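Local atomic coordinates of regulatory protein RecX (PDB entry 3D5L), a protein that probably modulates the activity of RecA, the recombinase central to bacterial DNA repair. Residues L71-Q74 with M75-E78; K139-E143 with S144-D148; K163-A166 with L167-R171. All coordinates share one frame; numbering follows the deposited sequence.

Interaction 1: residues L71-Q74 with M75-E78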
loop_
_atom_site.group_PDB
_atom_site.type_symbol
_atom_site.label_atom_id
_atom_site.label_comp_id
_atom_site.label_asym_id
_atom_site.label_seq_id
_atom_site.Cartn_x
_atom_site.Cartn_y
_atom_site.Cartn_z
ATOM N N LEU A 71 -1.591 8.966 -0.514
ATOM C CA LEU A 71 -2.422 8.230 0.423
ATOM C C LEU A 71 -3.786 8.900 0.633
ATOM O O LEU A 71 -4.714 8.265 1.140
ATOM C CB LEU A 71 -1.687 8.116 1.759
ATOM C CG LEU A 71 -0.569 7.075 1.831
ATOM C CD1 LEU A 71 0.514 7.503 2.838
ATOM C CD2 LEU A 71 -1.192 5.720 2.227
ATOM N N SER A 72 -3.926 10.164 0.233
ATOM C CA SER A 72 -5.204 10.850 0.446
ATOM C C SER A 72 -6.321 10.487 -0.526
ATOM O O SER A 72 -7.474 10.851 -0.306
ATOM C CB SER A 72 -5.014 12.381 0.462
ATOM O OG SER A 72 -4.873 12.939 -0.835
ATOM N N TYR A 73 -5.993 9.745 -1.577
ATOM C CA TYR A 73 -6.988 9.368 -2.582
ATOM C C TYR A 73 -7.587 7.981 -2.411
ATOM O O TYR A 73 -8.754 7.776 -2.743
ATOM C CB TYR A 73 -6.378 9.447 -3.982
ATOM C CG TYR A 73 -5.796 10.790 -4.332
ATOM C CD1 TYR A 73 -6.621 11.914 -4.500
ATOM C CD2 TYR A 73 -4.424 10.943 -4.520
ATOM C CE1 TYR A 73 -6.082 13.158 -4.851
ATOM C CE2 TYR A 73 -3.878 12.178 -4.880
ATOM C CZ TYR A 73 -4.712 13.280 -5.043
ATOM O OH TYR A 73 -4.170 14.497 -5.423
ATOM N N GLN A 74 -6.786 7.036 -1.915
ATOM C CA GLN A 74 -7.227 5.655 -1.730
ATOM C C GLN A 74 -6.309 4.851 -0.822
ATOM O O GLN A 74 -5.196 5.263 -0.508
ATOM C CB GLN A 74 -7.303 4.927 -3.080
ATOM C CG GLN A 74 -8.435 5.363 -3.995
ATOM C CD GLN A 74 -8.314 4.783 -5.397
ATOM O OE1 GLN A 74 -9.029 5.197 -6.314
ATOM N NE2 GLN A 74 -7.404 3.824 -5.567
ATOM N N MET A 75 -6.791 3.672 -0.446
ATOM C CA MET A 75 -6.079 2.731 0.411
ATOM C C MET A 75 -4.859 2.177 -0.347
ATOM O O MET A 75 -4.965 1.853 -1.529
ATOM C CB MET A 75 -7.046 1.605 0.779
ATOM C CG MET A 75 -6.525 0.566 1.762
ATOM S SD MET A 75 -7.814 -0.673 2.135
ATOM C CE MET A 75 -9.020 0.384 3.040
ATOM N N ARG A 76 -3.717 2.074 0.340
ATOM C CA ARG A 76 -2.466 1.583 -0.245
ATOM C C ARG A 76 -1.740 0.587 0.647
ATOM O O ARG A 76 -1.800 0.689 1.871
ATOM C CB ARG A 76 -1.470 2.728 -0.474
ATOM C CG ARG A 76 -2.045 4.030 -0.971
ATOM C CD ARG A 76 -2.508 3.948 -2.404
ATOM N NE ARG A 76 -2.954 5.256 -2.854
ATOM C CZ ARG A 76 -3.408 5.510 -4.072
ATOM N NH1 ARG A 76 -3.481 4.532 -4.979
ATOM N NH2 ARG A 76 -3.787 6.743 -4.384
ATOM N N THR A 77 -1.023 -0.346 0.019
ATOM C CA THR A 77 -0.220 -1.337 0.735
ATOM C C THR A 77 1.168 -0.715 0.816
ATOM O O THR A 77 1.423 0.344 0.226
ATOM C CB THR A 77 -0.040 -2.653 -0.056
ATOM O OG1 THR A 77 0.564 -2.354 -1.323
ATOM C CG2 THR A 77 -1.369 -3.359 -0.273
ATOM N N GLU A 78 2.065 -1.379 1.529
ATOM C CA GLU A 78 3.426 -0.891 1.653
ATOM C C GLU A 78 4.085 -0.968 0.279
ATOM O O GLU A 78 4.774 -0.043 -0.150
ATOM C CB GLU A 78 4.195 -1.755 2.657
ATOM C CG GLU A 78 5.692 -1.530 2.644
ATOM C CD GLU A 78 6.418 -2.376 3.674
ATOM O OE1 GLU A 78 6.193 -2.152 4.891
ATOM O OE2 GLU A 78 7.210 -3.262 3.260
#

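Interaction 2: residues K139-E143 with S144-D148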
loop_
_atom_site.group_PDB
_atom_site.type_symbol
_atom_site.label_atom_id
_atom_site.label_comp_id
_atom_site.label_asym_id
_atom_site.label_seq_id
_atom_site.Cartn_x
_atom_site.Cartn_y
_atom_site.Cartn_z
ATOM N N LYS A 139 1.249 -8.887 -3.364
ATOM C CA LYS A 139 1.112 -7.512 -2.887
ATOM C C LYS A 139 2.121 -7.244 -1.769
ATOM O O LYS A 139 2.101 -6.182 -1.136
ATOM C CB LYS A 139 -0.308 -7.268 -2.364
ATOM C CG LYS A 139 -1.383 -7.215 -3.429
ATOM C CD LYS A 139 -1.277 -5.944 -4.266
ATOM C CE LYS A 139 -2.405 -5.884 -5.302
ATOM N NZ LYS A 139 -2.491 -4.576 -6.018
ATOM N N GLY A 140 2.982 -8.229 -1.521
ATOM C CA GLY A 140 4.019 -8.098 -0.511
ATOM C C GLY A 140 3.650 -8.391 0.933
ATOM O O GLY A 140 4.408 -8.049 1.847
ATOM N N ILE A 141 2.510 -9.040 1.150
ATOM C CA ILE A 141 2.041 -9.336 2.499
ATOM C C ILE A 141 2.527 -10.684 3.057
ATOM O O ILE A 141 2.486 -11.705 2.374
ATOM C CB ILE A 141 0.500 -9.256 2.527
ATOM C CG1 ILE A 141 0.062 -7.968 1.810
ATOM C CG2 ILE A 141 -0.012 -9.266 3.973
ATOM C CD1 ILE A 141 -1.402 -7.588 2.002
ATOM N N GLY A 142 2.997 -10.676 4.302
ATOM C CA GLY A 142 3.493 -11.900 4.921
ATOM C C GLY A 142 2.407 -12.948 5.062
ATOM O O GLY A 142 1.222 -12.619 4.942
ATOM N N GLU A 143 2.806 -14.193 5.326
ATOM C CA GLU A 143 1.873 -15.315 5.463
ATOM C C GLU A 143 0.956 -15.179 6.671
ATOM O O GLU A 143 -0.183 -15.642 6.642
ATOM C CB GLU A 143 2.638 -16.646 5.565
ATOM C CG GLU A 143 3.306 -17.088 4.271
ATOM C CD GLU A 143 2.305 -17.275 3.130
ATOM O OE1 GLU A 143 1.470 -18.205 3.200
ATOM O OE2 GLU A 143 2.349 -16.483 2.165
ATOM N N SER A 144 1.467 -14.564 7.735
ATOM C CA SER A 144 0.693 -14.359 8.954
ATOM C C SER A 144 -0.470 -13.398 8.706
ATOM O O SER A 144 -1.585 -13.662 9.135
ATOM C CB SER A 144 1.588 -13.806 10.051
ATOM O OG SER A 144 2.063 -12.533 9.691
ATOM N N ASP A 145 -0.211 -12.285 8.019
ATOM C CA ASP A 145 -1.268 -11.316 7.710
ATOM C C ASP A 145 -2.261 -11.930 6.710
ATOM O O ASP A 145 -3.442 -11.588 6.694
ATOM C CB ASP A 145 -0.686 -10.023 7.102
ATOM C CG ASP A 145 0.105 -9.195 8.105
ATOM O OD1 ASP A 145 -0.075 -9.391 9.321
ATOM O OD2 ASP A 145 0.903 -8.321 7.687
ATOM N N ILE A 146 -1.780 -12.841 5.873
ATOM C CA ILE A 146 -2.667 -13.472 4.897
ATOM C C ILE A 146 -3.591 -14.480 5.548
ATOM O O ILE A 146 -4.781 -14.547 5.225
ATOM C CB ILE A 146 -1.883 -14.191 3.787
ATOM C CG1 ILE A 146 -1.207 -13.150 2.890
ATOM C CG2 ILE A 146 -2.831 -15.095 2.997
ATOM C CD1 ILE A 146 -0.027 -13.674 2.112
ATOM N N ASP A 147 -3.037 -15.274 6.455
ATOM C CA ASP A 147 -3.838 -16.270 7.140
ATOM C C ASP A 147 -4.898 -15.550 7.973
ATOM O O ASP A 147 -6.051 -15.972 7.997
ATOM C CB ASP A 147 -2.961 -17.161 8.030
ATOM C CG ASP A 147 -1.991 -18.026 7.227
ATOM O OD1 ASP A 147 -2.319 -18.371 6.068
ATOM O OD2 ASP A 147 -0.901 -18.364 7.757
ATOM N N ASP A 148 -4.516 -14.459 8.637
ATOM C CA ASP A 148 -5.477 -13.693 9.440
ATOM C C ASP A 148 -6.646 -13.189 8.574
ATOM O O ASP A 148 -7.810 -13.291 8.954
ATOM C CB ASP A 148 -4.804 -12.487 10.127
ATOM C CG ASP A 148 -3.796 -12.897 11.195
ATOM O OD1 ASP A 148 -3.784 -14.087 11.586
ATOM O OD2 ASP A 148 -3.015 -12.031 11.659
#

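Interaction 3: residues K163-A166 with L167-R171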
loop_
_atom_site.group_PDB
_atom_site.type_symbol
_atom_site.label_atom_id
_atom_site.label_comp_id
_atom_site.label_asym_id
_atom_site.label_seq_id
_atom_site.Cartn_x
_atom_site.Cartn_y
_atom_site.Cartn_z
ATOM N N LYS A 163 -20.627 -22.758 -4.636
ATOM C CA LYS A 163 -21.868 -23.243 -5.247
ATOM C C LYS A 163 -22.198 -22.313 -6.413
ATOM O O LYS A 163 -22.522 -22.764 -7.514
ATOM C CB LYS A 163 -23.029 -23.220 -4.244
ATOM C CG LYS A 163 -22.930 -24.236 -3.121
ATOM C CD LYS A 163 -23.979 -23.973 -2.028
ATOM C CE LYS A 163 -23.797 -24.929 -0.842
ATOM N NZ LYS A 163 -24.720 -24.651 0.303
ATOM N N LYS A 164 -22.103 -21.012 -6.152
ATOM C CA LYS A 164 -22.379 -19.989 -7.148
ATOM C C LYS A 164 -21.476 -20.178 -8.365
ATOM O O LYS A 164 -21.946 -20.207 -9.506
ATOM C CB LYS A 164 -22.167 -18.600 -6.532
ATOM C CG LYS A 164 -22.232 -17.450 -7.507
ATOM C CD LYS A 164 -23.626 -17.254 -8.078
ATOM C CE LYS A 164 -23.618 -16.174 -9.168
ATOM N NZ LYS A 164 -23.014 -14.888 -8.696
ATOM N N LEU A 165 -20.180 -20.313 -8.120
ATOM C CA LEU A 165 -19.213 -20.516 -9.196
ATOM C C LEU A 165 -19.507 -21.828 -9.936
ATOM O O LEU A 165 -19.528 -21.863 -11.165
ATOM C CB LEU A 165 -17.792 -20.557 -8.620
ATOM C CG LEU A 165 -16.607 -20.933 -9.511
ATOM C CD1 LEU A 165 -16.371 -19.860 -10.553
ATOM C CD2 LEU A 165 -15.361 -21.118 -8.641
ATOM N N ALA A 166 -19.729 -22.901 -9.180
ATOM C CA ALA A 166 -20.007 -24.207 -9.772
ATOM C C ALA A 166 -21.256 -24.180 -10.653
ATOM O O ALA A 166 -21.274 -24.783 -11.723
ATOM C CB ALA A 166 -20.159 -25.271 -8.676
ATOM N N LEU A 167 -22.296 -23.480 -10.209
ATOM C CA LEU A 167 -23.524 -23.402 -10.984
ATOM C C LEU A 167 -23.252 -22.658 -12.271
ATOM O O LEU A 167 -23.833 -22.951 -13.312
ATOM C CB LEU A 167 -24.625 -22.682 -10.199
ATOM C CG LEU A 167 -25.193 -23.410 -8.977
ATOM C CD1 LEU A 167 -26.395 -22.628 -8.447
ATOM C CD2 LEU A 167 -25.611 -24.836 -9.361
ATOM N N LYS A 168 -22.364 -21.682 -12.179
ATOM C CA LYS A 168 -21.983 -20.872 -13.320
ATOM C C LYS A 168 -21.076 -21.699 -14.234
ATOM O O LYS A 168 -21.117 -21.544 -15.454
ATOM C CB LYS A 168 -21.278 -19.606 -12.819
ATOM C CG LYS A 168 -20.626 -18.739 -13.876
ATOM C CD LYS A 168 -20.198 -17.409 -13.254
ATOM C CE LYS A 168 -19.177 -16.667 -14.102
ATOM N NZ LYS A 168 -17.819 -17.288 -14.047
ATOM N N LEU A 169 -20.267 -22.583 -13.647
ATOM C CA LEU A 169 -19.381 -23.439 -14.435
ATOM C C LEU A 169 -20.188 -24.566 -15.086
ATOM O O LEU A 169 -19.900 -24.970 -16.208
ATOM C CB LEU A 169 -18.263 -24.036 -13.558
ATOM C CG LEU A 169 -17.298 -23.031 -12.914
ATOM C CD1 LEU A 169 -16.258 -23.768 -12.090
ATOM C CD2 LEU A 169 -16.612 -22.194 -13.982
ATOM N N PHE A 170 -21.203 -25.062 -14.384
ATOM C CA PHE A 170 -22.035 -26.136 -14.913
ATOM C C PHE A 170 -22.877 -25.657 -16.087
ATOM O O PHE A 170 -23.216 -26.440 -16.984
ATOM C CB PHE A 170 -22.933 -26.711 -13.816
ATOM C CG PHE A 170 -22.453 -28.028 -13.278
ATOM C CD1 PHE A 170 -22.465 -29.166 -14.077
ATOM C CD2 PHE A 170 -21.963 -28.129 -11.982
ATOM C CE1 PHE A 170 -21.994 -30.385 -13.597
ATOM C CE2 PHE A 170 -21.486 -29.352 -11.485
ATOM C CZ PHE A 170 -21.502 -30.478 -12.295
ATOM N N ARG A 171 -23.197 -24.369 -16.074
ATOM C CA ARG A 171 -23.973 -23.753 -17.136
ATOM C C ARG A 171 -23.043 -23.394 -18.294
ATOM O O ARG A 171 -23.402 -23.526 -19.464
ATOM C CB ARG A 171 -24.676 -22.497 -16.608
ATOM C CG ARG A 171 -25.378 -21.687 -17.677
ATOM C CD ARG A 171 -26.445 -20.791 -17.069
ATOM N NE ARG A 171 -27.073 -19.928 -18.068
ATOM C CZ ARG A 171 -26.452 -18.928 -18.690
ATOM N NH1 ARG A 171 -25.179 -18.656 -18.417
ATOM N NH2 ARG A 171 -27.105 -18.198 -19.584
#

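Interaction 1: residues L71-Q74 with M75-E78
Arg76 folds back over the turn that precedes it and packs against Gln74, Leu71 and Tyr73. Gln74 CB sits over one face of its guanidinium group, 4.0 Å above the plane; the two side chains cross obliquely. The Gln74 amide is turned 32° from that plane, and Gln74 NE2 comes within 4.0 Å of Arg76 NH1. The Gln74 carbonyl is close as well. Its O lies 3.2 Å from Arg76 NE, but the angle is too poor for a hydrogen bond. Lower down, the aliphatic part of the arginine takes over, with Arg76 CG 3.7 Å from Leu71 CD2. These two side chains run past each other in opposite directions. At the far end Arg76 NH2 meets Tyr73 CB at 3.8 Å and approaches the edge of the Tyr73 ring near its plane. One face of that ring carries Ser72 OG.

A bend at chi2 (-71°), followed by an extended chain, carries the guanidinium back toward helix 48-71. There NH2 donates to the carbonyl O of Tyr70, and the group makes a cation-pi contact with the Tyr70 ring. With the guanidinium cut away, as in an alanine, the Tyr70 carbonyl would probably be left without this donor and the turn free to shift, and Leu71 CD2 and Gln74 CB would lose their packing partner.

Further out, Leu71 rests on Ile81, and Met75 on Tyr113 of helix 110-124. Thr77 is the N-cap of helix 78-87; its backbone N donates to Asp80 OD2, which caps the helix start from within the first turn. The whole is a tight interhelical turn with an N-cap at its exit, within the first three-helix domain of RecX, a unit akin to helix-turn-helix folds.

Interaction 2: residues K139-E143 with S144-D148
Asp147 N donates to Glu143 O at 2.9 Å, with an N-H...O angle of 157°. One residue back, Ile146 N donates to Gly142 O at 3.2 Å, less straight at 142°. These two bonds close the first turn of helix 143-149, with Gly142 as its N-cap. Just upstream, Gly140 ends helix 129-138 in a Schellman motif, and its positive phi suits glycine.

Ile141 bridges the two ends. Its CG2 stands anti to the backbone N and meets Asp145 CB at 3.3 Å, the side chains crossing at about a right angle. The same methyl lies 4.2 Å from Ile146 CG1. Ile146 CD1 lies 3.2 Å from Ile141 O. Both isoleucines also pack on Leu136 of helix 129-138.

The acidic side chains border this apolar patch. Glu143 OE2 lies 3.7 Å from Ile146 CD1 and forms a salt bridge with Arg137, while Asp148 OD2 bonds His111. Glu143, Asp145 and Asp147 gather acid at the start of the helix, where the helix dipole would probably favour negative charge. Glu143 OE1 and Asp147 OD1, 4.8 Å apart, probably repel somewhat, and Arg137 is likely to offset the Glu143 charge.

Interaction 3: residues K163-A166 with L167-R171
The Phe170 ring meets Ala166 by its edge. Ala166 O lies near the ring plane, 3.4 Å from Phe170 CD2. Beyond the two segments the phenylalanine side chain packs on Val185 and Glu182 of helix 178-191. Its chi1 of -103° departs from the staggered positions, and at this chi1 the ring edge comes beside the carbonyl.

The setting is a regular alpha-helix, residues 155-172, within the third three-helix domain of RecX. Four consecutive backbone bonds join residue i to i+4. Phe170 N donates to Ala166 O at 2.7 Å. Leu169 N donates to Leu165 O, also at 2.7 Å, and here the donor lies in the carbonyl plane. Leu167 N to Lys163 O and Lys168 N to Lys164 O complete the series. Ala166 O therefore accepts a bond from Phe170 N and also touches the Phe170 side chain.

Leu165 and Leu169 form the apolar stripe one turn apart. Leu165 CG stands anti to the backbone N (chi1 172°), which brings it to 3.8 Å from Leu169 CD1. Leu165 CD1 lies 4.1 Å from Leu169 CG. The two side chains cross at an angle, and both rest on Leu189 of helix 178-191. Leu165 also reaches Phe194 in the following loop.

The lysines face other ways. Lys164 lays its chain on Leu126, and Lys163 NZ has a long, weak ion pair with Glu205. Leu167 is exposed, yet it stays close to the backbone one turn earlier: its CG lies 3.1 Å from Lys163 O.

In the fold
The three contacts follow one another along an elongated, mainly helical chain, each in a different three-helix domain. Interaction 1 is a surface turn between helices 48-71 and 78-87, in which one arginine makes most of the contacts. Interaction 2 is a partly buried join of helices 129-138 and 143-149, where isoleucines pack against helix 129-138 and acids border them. Interaction 3, also partly buried, lies within a single helix and carries an apolar stripe on one side, with lysines elsewhere. The first two both lean on helix 110-124 and touch each other, Thr77 OG1 lying 4.1 Å from Lys139 O. Interaction 3 stands apart, its nearest atoms about 18 Å from interaction 2, and packs on helix 178-191.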